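Local coordinates for protein Alpha/beta hydrolase (Xanthomonas campestris pv. campestris, PDB 2QJW) that is an uncharacterised member of the alpha/beta hydrolase superfamily that probably cleaves a substrate, as yet unidentified, with a serine nucleophile, at residues L60-L63 / L64-R68; G84-I87 / A88-S92. All coordinates share one frame; numbering follows the deposited sequence. Where two conformers were deposited one is given.

Contact 1. Residues L60-L63 / L64-R68; sequences LQRL and LEIAR
Q61 sends CG away from its backbone N (chi1 179°) and then bends at chi2, while E65 keeps CG beside its backbone N (chi1 -75°) and runs straight on; the two polar ends meet one helical turn apart. In one of E65's two modelled positions Q61 NE2 gives a short, nearly straight hydrogen bond of 2.6 Å to E65 OE2, a grip that is probably intermittent. That oxygen lies in the amide plane of Q61, but the amide reaches it on its anti side, 27° out of the carboxylate plane, the two flat groups almost at right angles. This sits on the outer face of helix 56-71, which flanks the parallel sheet of the alpha/beta hydrolase fold. R62 and I66 run alongside each other, R62 CG lying 4.1 Å from I66 CD1, and beyond this the guanidinium of R62 turns to a salt bridge with D43. The carbonyl oxygen of R62 takes the backbone N of I66, at 3.1 Å, and a water that, with E65 so placed, also donates weakly to E65 OE1. L63 O receives A67 N at 2.8 Å; on the face toward the sheet L63, I66 and A67 touch I8 of strand 6-10.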
ATOM      1  N   LEU A  60      -7.416 -21.929  15.651  1.00 12.87           N
ATOM      2  CA  LEU A  60      -7.281 -20.853  16.588  1.00 12.91           C
ATOM      3  C   LEU A  60      -6.522 -21.296  17.845  1.00 13.24           C
ATOM      4  O   LEU A  60      -5.658 -20.572  18.348  1.00 16.56           O
ATOM      5  CB  LEU A  60      -8.657 -20.283  17.039  1.00 14.56           C
ATOM      6  CG  LEU A  60      -9.421 -19.566  15.928  1.00 18.96           C
ATOM      7  CD1 LEU A  60     -10.977 -19.531  16.191  1.00 19.67           C
ATOM      8  CD2 LEU A  60      -8.896 -18.197  15.732  1.00 19.18           C
ATOM      9  N   GLN A  61      -6.897 -22.453  18.384  1.00 15.83           N
ATOM     10  CA  GLN A  61      -6.248 -22.946  19.620  1.00 13.84           C
ATOM     11  C   GLN A  61      -4.796 -23.281  19.374  1.00 12.54           C
ATOM     12  O   GLN A  61      -3.953 -22.929  20.209  1.00 14.30           O
ATOM     13  CB  GLN A  61      -6.988 -24.167  20.163  1.00 15.13           C
ATOM     14  CG  GLN A  61      -6.348 -24.750  21.432  1.00 21.16           C
ATOM     15  CD  GLN A  61      -6.486 -23.836  22.637  1.00 29.82           C
ATOM     16  OE1 GLN A  61      -7.441 -23.050  22.723  1.00 30.98           O
ATOM     17  NE2 GLN A  61      -5.550 -23.942  23.582  1.00 34.55           N
ATOM     18  N   ARG A  62      -4.482 -23.881  18.236  1.00 13.91           N
ATOM     19  CA  ARG A  62      -3.098 -24.251  17.972  1.00 13.93           C
ATOM     20  C   ARG A  62      -2.236 -22.983  17.848  1.00 14.49           C
ATOM     21  O   ARG A  62      -1.125 -22.906  18.416  1.00 12.58           O
ATOM     22  CB  ARG A  62      -3.004 -25.091  16.747  1.00 10.79           C
ATOM     23  CG  ARG A  62      -1.598 -25.502  16.366  1.00 11.28           C
ATOM     24  CD  ARG A  62      -1.528 -26.474  15.262  1.00 11.92           C
ATOM     25  NE  ARG A  62      -2.172 -27.736  15.637  1.00 12.97           N
ATOM     26  CZ  ARG A  62      -2.492 -28.662  14.741  1.00 12.41           C
ATOM     27  NH1 ARG A  62      -2.169 -28.514  13.467  1.00 13.72           N
ATOM     28  NH2 ARG A  62      -3.115 -29.768  15.121  1.00 13.56           N
ATOM     29  N   LEU A  63      -2.687 -22.013  17.053  1.00 12.60           N
ATOM     30  CA  LEU A  63      -1.943 -20.764  16.936  1.00 11.41           C
ATOM     31  C   LEU A  63      -1.824 -20.034  18.260  1.00 12.26           C
ATOM     32  O   LEU A  63      -0.779 -19.487  18.541  1.00 13.42           O
ATOM     33  CB  LEU A  63      -2.561 -19.861  15.874  1.00 12.79           C
ATOM     34  CG  LEU A  63      -1.822 -18.573  15.610  1.00 10.17           C
ATOM     35  CD1 LEU A  63      -0.323 -18.786  15.295  1.00 12.62           C
ATOM     36  CD2 LEU A  63      -2.480 -17.798  14.471  1.00 12.32           C
ATOM     37  N   LEU A  64      -2.900 -19.999  19.082  1.00 12.65           N
ATOM     38  CA  LEU A  64      -2.862 -19.346  20.368  1.00 15.37           C
ATOM     39  C   LEU A  64      -1.725 -19.942  21.231  1.00 12.55           C
ATOM     40  O   LEU A  64      -0.943 -19.208  21.837  1.00 14.58           O
ATOM     41  CB  LEU A  64      -4.214 -19.535  21.071  1.00 16.34           C
ATOM     42  CG  LEU A  64      -4.363 -19.026  22.508  1.00 24.53           C
ATOM     43  CD1 LEU A  64      -4.083 -17.547  22.526  1.00 25.03           C
ATOM     44  CD2 LEU A  64      -5.778 -19.364  23.025  1.00 23.54           C
ATOM     45  N   GLU A  65      -1.629 -21.262  21.220  0.50 12.34           N
ATOM     46  CA  GLU A  65      -0.633 -21.937  22.044  0.50 12.99           C
ATOM     47  C   GLU A  65       0.774 -21.595  21.592  0.50 13.14           C
ATOM     48  O   GLU A  65       1.665 -21.321  22.410  0.50 15.08           O
ATOM     49  CB  GLU A  65      -0.895 -23.442  22.007  0.50 12.34           C
ATOM     50  CG  GLU A  65      -2.118 -23.786  22.886  0.50 16.45           C
ATOM     51  CD  GLU A  65      -2.488 -25.279  22.915  0.50 16.77           C
ATOM     52  OE1 GLU A  65      -1.751 -26.114  22.358  0.50 31.72           O
ATOM     53  OE2 GLU A  65      -3.525 -25.596  23.526  0.50 27.27           O
ATOM     54  N   ILE A  66       0.985 -21.590  20.276  1.00 13.86           N
ATOM     55  CA  ILE A  66       2.255 -21.248  19.716  1.00 13.22           C
ATOM     56  C   ILE A  66       2.649 -19.784  19.967  1.00 13.27           C
ATOM     57  O   ILE A  66       3.814 -19.436  20.294  1.00 13.16           O
ATOM     58  CB  ILE A  66       2.268 -21.579  18.184  1.00 12.50           C
ATOM     59  CG1 ILE A  66       2.176 -23.105  17.970  1.00 13.35           C
ATOM     60  CG2 ILE A  66       3.498 -21.083  17.511  1.00 11.75           C
ATOM     61  CD1 ILE A  66       1.947 -23.543  16.481  1.00 14.56           C
ATOM     62  N   ALA A  67       1.673 -18.882  19.828  1.00 11.97           N
ATOM     63  CA  ALA A  67       1.972 -17.471  20.080  1.00 11.34           C
ATOM     64  C   ALA A  67       2.261 -17.192  21.525  1.00 12.71           C
ATOM     65  O   ALA A  67       3.186 -16.428  21.836  1.00 13.77           O
ATOM     66  CB  ALA A  67       0.764 -16.640  19.589  1.00 12.01           C
ATOM     67  N   ARG A  68       1.464 -17.779  22.410  1.00 14.07           N
ATOM     68  CA  ARG A  68       1.662 -17.602  23.846  1.00 17.08           C
ATOM     69  C   ARG A  68       3.067 -18.023  24.218  1.00 18.54           C
ATOM     70  O   ARG A  68       3.781 -17.253  24.893  1.00 18.54           O
ATOM     71  CB  ARG A  68       0.563 -18.416  24.571  1.00 20.20           C
ATOM     72  CG  ARG A  68       0.590 -18.528  26.061  1.00 29.27           C
ATOM     73  CD  ARG A  68       0.391 -17.252  26.733  1.00 26.01           C
ATOM     74  NE  ARG A  68      -0.920 -16.616  26.518  1.00 25.48           N
ATOM     75  CZ  ARG A  68      -1.213 -15.408  26.995  1.00 31.32           C
ATOM     76  NH1 ARG A  68      -0.295 -14.716  27.691  1.00 24.50           N
ATOM     77  NH2 ARG A  68      -2.400 -14.876  26.754  1.00 28.52           N
TER
HETATM   78  O   HOH W   1       0.116 -25.537  19.518  1.00 29.56           O

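Contact 2. Residues G84-I87 / A88-S92; sequences GSYI and AAQVS
I87, A88 and Q90 bury the most surface here, and with Y86 they make up most of a buried turn of helix 83-92. The helix links strands 76-81 and 99-103 in a beta-alpha-beta unit of the alpha/beta hydrolase fold, and G84 at its start fits the last glycine of a GxSxG nucleophile elbow. Q90 meets the Y86 ring from above: with CG beside the backbone N (chi1 -61°), Q90 CG sits over one face of the ring in a CH-pi contact, 4.0 Å from the Y86 centroid and displaced toward the rim. The bend at chi2 then places the amide, bringing Q90 NE2 to 3.4 Å from Y86 CE1, with the amide plane turned 53° from that of the ring. Each polar end has its hydrogen bond outside the two segments, Q90 NE2 to A114 O and Y86 OH to P113 O, so both side chains are tied to the same loop beyond the helix. I87 holds CG1 between its backbone N and carbonyl carbon, and I87 CG1 lies against the next peptide, 3.4 Å from A88 N. The rest of the side chain packs on helix 56-71. A88 faces the sheet instead, its methyl reaching L78 and L100; A88 CB also lies 3.4 Å from G84 O, the acceptor of its own N-H. In the helix's i to i+4 hydrogen bonds, I87 O receives V91 N at 2.9 Å and also has V91 CG2 against it at 3.1 Å, a tight fit. At the next residue S92 OG reaches back three residues to donate to A89 O at 2.7 Å, in the carbonyl plane and on a lone pair.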
ATOM      1  N   GLY A  84      -5.476 -18.069   7.360  1.00 10.15           N
ATOM      2  CA  GLY A  84      -4.336 -17.788   8.247  1.00 10.96           C
ATOM      3  C   GLY A  84      -4.370 -16.397   8.788  1.00 10.99           C
ATOM      4  O   GLY A  84      -3.983 -16.161   9.941  1.00 10.07           O
ATOM      5  N   SER A  85      -4.829 -15.431   7.970  1.00 10.35           N
ATOM      6  CA  SER A  85      -5.005 -14.084   8.468  1.00  9.01           C
ATOM      7  C   SER A  85      -6.106 -13.967   9.508  1.00  8.97           C
ATOM      8  O   SER A  85      -5.953 -13.233  10.473  1.00 11.52           O
ATOM      9  CB  SER A  85      -5.292 -13.101   7.324  1.00 10.62           C
ATOM     10  OG  SER A  85      -4.156 -12.968   6.521  1.00 10.56           O
ATOM     11  N   TYR A  86      -7.205 -14.667   9.243  1.00 10.50           N
ATOM     12  CA  TYR A  86      -8.322 -14.662  10.157  1.00 11.09           C
ATOM     13  C   TYR A  86      -7.833 -15.155  11.515  1.00 10.58           C
ATOM     14  O   TYR A  86      -8.073 -14.501  12.513  1.00 11.52           O
ATOM     15  CB  TYR A  86      -9.406 -15.565   9.650  1.00 12.06           C
ATOM     16  CG  TYR A  86     -10.524 -15.695  10.628  1.00 12.45           C
ATOM     17  CD1 TYR A  86     -11.484 -14.704  10.773  1.00 13.00           C
ATOM     18  CD2 TYR A  86     -10.610 -16.807  11.436  1.00 12.83           C
ATOM     19  CE1 TYR A  86     -12.557 -14.806  11.695  1.00 13.15           C
ATOM     20  CE2 TYR A  86     -11.666 -16.942  12.388  1.00 13.57           C
ATOM     21  CZ  TYR A  86     -12.635 -15.948  12.514  1.00 14.41           C
ATOM     22  OH  TYR A  86     -13.625 -16.109  13.430  1.00 16.44           O
ATOM     23  N   ILE A  87      -7.113 -16.261  11.565  1.00 11.00           N
ATOM     24  CA  ILE A  87      -6.746 -16.743  12.915  1.00 11.26           C
ATOM     25  C   ILE A  87      -5.651 -15.883  13.581  1.00 11.16           C
ATOM     26  O   ILE A  87      -5.630 -15.719  14.797  1.00 11.58           O
ATOM     27  CB  ILE A  87      -6.379 -18.242  12.936  1.00 12.48           C
ATOM     28  CG1 ILE A  87      -5.171 -18.574  12.070  1.00 11.04           C
ATOM     29  CG2 ILE A  87      -7.614 -19.069  12.541  1.00 12.32           C
ATOM     30  CD1 ILE A  87      -4.619 -19.980  12.325  1.00 13.85           C
ATOM     31  N   ALA A  88      -4.765 -15.282  12.781  1.00 11.58           N
ATOM     32  CA  ALA A  88      -3.745 -14.393  13.328  1.00 11.41           C
ATOM     33  C   ALA A  88      -4.420 -13.232  13.992  1.00 11.96           C
ATOM     34  O   ALA A  88      -4.112 -12.831  15.101  1.00 10.69           O
ATOM     35  CB  ALA A  88      -2.771 -13.946  12.198  1.00 10.23           C
ATOM     36  N   ALA A  89      -5.398 -12.642  13.310  1.00 10.00           N
ATOM     37  CA  ALA A  89      -6.126 -11.536  13.873  1.00 11.27           C
ATOM     38  C   ALA A  89      -6.870 -11.904  15.158  1.00 10.43           C
ATOM     39  O   ALA A  89      -6.744 -11.218  16.140  1.00 10.61           O
ATOM     40  CB  ALA A  89      -7.079 -10.943  12.794  1.00 11.14           C
ATOM     41  N   GLN A  90      -7.560 -13.008  15.162  1.00 12.15           N
ATOM     42  CA  GLN A  90      -8.314 -13.422  16.349  1.00 12.82           C
ATOM     43  C   GLN A  90      -7.347 -13.698  17.532  1.00 12.04           C
ATOM     44  O   GLN A  90      -7.631 -13.266  18.657  1.00 14.35           O
ATOM     45  CB  GLN A  90      -9.208 -14.640  16.087  1.00 15.43           C
ATOM     46  CG  GLN A  90     -10.262 -14.437  15.037  1.00 15.08           C
ATOM     47  CD  GLN A  90     -11.308 -13.401  15.422  1.00 21.09           C
ATOM     48  OE1 GLN A  90     -11.462 -13.023  16.577  1.00 27.90           O
ATOM     49  NE2 GLN A  90     -12.035 -12.948  14.447  1.00 25.15           N
ATOM     50  N   VAL A  91      -6.208 -14.325  17.229  1.00 12.57           N
ATOM     51  CA  VAL A  91      -5.240 -14.653  18.270  1.00 13.77           C
ATOM     52  C   VAL A  91      -4.624 -13.409  18.852  1.00 14.11           C
ATOM     53  O   VAL A  91      -4.309 -13.387  20.043  1.00 15.87           O
ATOM     54  CB  VAL A  91      -4.190 -15.691  17.766  1.00 12.54           C
ATOM     55  CG1 VAL A  91      -2.960 -15.808  18.728  1.00 13.69           C
ATOM     56  CG2 VAL A  91      -4.914 -17.027  17.563  1.00 14.70           C
ATOM     57  N   SER A  92      -4.481 -12.311  18.078  1.00 12.99           N
ATOM     58  CA  SER A  92      -3.917 -11.094  18.634  1.00 13.95           C
ATOM     59  C   SER A  92      -4.748 -10.517  19.795  1.00 14.83           C
ATOM     60  O   SER A  92      -4.218  -9.751  20.572  1.00 17.50           O
ATOM     61  CB  SER A  92      -3.750  -9.995  17.575  1.00 14.40           C
ATOM     62  OG  SER A  92      -4.988  -9.464  17.128  1.00 13.33           O
TER

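Contact 1 comes first along the chain, on helix 56-71; strand 76-81 follows, and contact 2 lies on helix 83-92 directly after it. Their centres are about 10 Å apart, and the two helices pack together: L60 CD2 comes within 3.5 Å of I87 CG2, and L63 CD2 within 3.7 Å of I87 CG1. Contact 2 is the more central, about 6 Å from the centre of the chain against 13 Å for contact 1, which is only partly buried. Helix 56-71 therefore covers one flank of the helix that follows the probable nucleophile elbow, while both helices rest on the parallel sheet, touching strands 6-10 and 76-81 respectively.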